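Side-chain contact in glycoside Hydrolase Family 43_12 (Metagenome, PDB 7JVH), which probably hydrolyses glycosidic bonds in plant cell-wall polysaccharides or oligosaccharides that contain xylose or arabinose: residues Phe268-Asp271 with Pro276-Pro279. Residues are numbered along the deposited sequence; the frame is centred on the assembly and turned at random.
Sequences FKAD and PYEP
Lys269 and Glu278 form the antiparallel hydrogen-bonded pair of a β hairpin. Lys269 N donates to Glu278 O and Glu278 N to Lys269 O, both at 3.0 Å. Both bonds are fairly straight, near 160° at the hydrogen. Each carbonyl oxygen also receives a CA-H...O contact, Glu278 O from Phe268 CA and Lys269 O from Tyr277 CA.

Tyr277 carries part of the apolar contact. Ala270 CB sits over the middle of one face of its ring, 3.6 Å from the centroid, in a CH-pi contact. Tyr277 CG lies anti to its own carbonyl carbon (chi1 -77°), which brings one ring face against Ala270 CB. Farther along, Phe268 CE2 meets Pro279 CB at 3.7 Å, and the two side chains meet at a slant. Tyr250 and Leu252 of the neighbouring strand 249-255 also touch Tyr277.

Tyr277 OH bonds to Ile273 O in the connecting turn. A leucine in place of Tyr277 would probably leave that carbonyl without its phenol partner and cost Ala270 the aromatic face.

Strand 278-279 is one of the two edge strands of a four-stranded antiparallel sheet, as in a β-propeller blade. Two backbone bonds, apolar packing and the phenol's grip on the turn together fasten this edge strand.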
loop_
_atom_site.group_PDB
_atom_site.type_symbol
_atom_site.label_atom_id
_atom_site.label_comp_id
_atom_site.label_asym_id
_atom_site.label_seq_id
_atom_site.Cartn_x
_atom_site.Cartn_y
_atom_site.Cartn_z
ATOM N N PHE A 268 15.072 13.453 -16.819
ATOM C CA PHE A 268 15.951 14.593 -17.016
ATOM C C PHE A 268 17.381 14.103 -16.860
ATOM O O PHE A 268 17.622 13.134 -16.137
ATOM C CB PHE A 268 15.726 15.628 -15.904
ATOM C CG PHE A 268 14.355 16.246 -15.890
ATOM C CD1 PHE A 268 13.307 15.652 -15.196
ATOM C CD2 PHE A 268 14.121 17.447 -16.555
ATOM C CE1 PHE A 268 12.060 16.231 -15.182
ATOM C CE2 PHE A 268 12.857 18.022 -16.542
ATOM C CZ PHE A 268 11.831 17.419 -15.843
ATOM N N LYS A 269 18.334 14.795 -17.493
ATOM C CA LYS A 269 19.758 14.543 -17.250
ATOM C C LYS A 269 20.582 15.831 -17.069
ATOM O O LYS A 269 20.177 16.905 -17.517
ATOM C CB LYS A 269 20.349 13.655 -18.357
ATOM C CG LYS A 269 20.716 14.369 -19.648
ATOM C CD LYS A 269 21.205 13.389 -20.709
ATOM C CE LYS A 269 21.514 14.093 -22.020
ATOM N NZ LYS A 269 22.919 14.608 -22.077
ATOM N N ALA A 270 21.734 15.703 -16.397
ATOM C CA ALA A 270 22.658 16.806 -16.162
ATOM C C ALA A 270 24.094 16.326 -16.055
ATOM O O ALA A 270 24.335 15.157 -15.738
ATOM C CB ALA A 270 22.284 17.556 -14.896
ATOM N N ASP A 271 25.040 17.243 -16.309
ATOM C CA ASP A 271 26.472 16.959 -16.233
ATOM C C ASP A 271 27.044 17.141 -14.827
ATOM O O ASP A 271 28.213 16.839 -14.586
ATOM C CB ASP A 271 27.242 17.841 -17.213
ATOM C CG ASP A 271 26.877 17.559 -18.665
ATOM O OD1 ASP A 271 26.615 16.390 -19.040
ATOM O OD2 ASP A 271 26.850 18.515 -19.455
ATOM N N PRO A 276 22.286 22.113 -14.550
ATOM C CA PRO A 276 20.965 22.257 -15.162
ATOM C C PRO A 276 20.478 20.882 -15.623
ATOM O O PRO A 276 21.220 20.167 -16.280
ATOM C CB PRO A 276 21.203 23.225 -16.326
ATOM C CG PRO A 276 22.679 23.271 -16.525
ATOM C CD PRO A 276 23.338 22.862 -15.244
ATOM N N TYR A 277 19.265 20.506 -15.211
ATOM C CA TYR A 277 18.653 19.245 -15.603
ATOM C C TYR A 277 17.729 19.533 -16.766
ATOM O O TYR A 277 16.796 20.312 -16.621
ATOM C CB TYR A 277 17.869 18.639 -14.437
ATOM C CG TYR A 277 18.750 17.974 -13.409
ATOM C CD1 TYR A 277 19.098 16.623 -13.522
ATOM C CD2 TYR A 277 19.238 18.683 -12.335
ATOM C CE1 TYR A 277 19.910 16.015 -12.579
ATOM C CE2 TYR A 277 20.046 18.085 -11.389
ATOM C CZ TYR A 277 20.385 16.758 -11.511
ATOM O OH TYR A 277 21.199 16.167 -10.569
ATOM N N GLU A 278 18.014 18.927 -17.925
ATOM C CA GLU A 278 17.205 19.080 -19.133
ATOM C C GLU A 278 16.375 17.828 -19.383
ATOM O O GLU A 278 16.874 16.713 -19.229
ATOM C CB GLU A 278 18.086 19.338 -20.362
ATOM C CG GLU A 278 19.025 20.533 -20.238
ATOM C CD GLU A 278 18.310 21.871 -20.120
ATOM O OE1 GLU A 278 17.066 21.918 -20.190
ATOM O OE2 GLU A 278 18.992 22.898 -19.936
ATOM N N PRO A 279 15.091 17.977 -19.787
ATOM C CA PRO A 279 14.255 16.818 -20.115
ATOM C C PRO A 279 14.615 16.212 -21.477
ATOM O O PRO A 279 14.865 16.943 -22.440
ATOM C CB PRO A 279 12.848 17.411 -20.176
ATOM C CG PRO A 279 13.055 18.868 -20.508
ATOM C CD PRO A 279 14.405 19.265 -19.977
#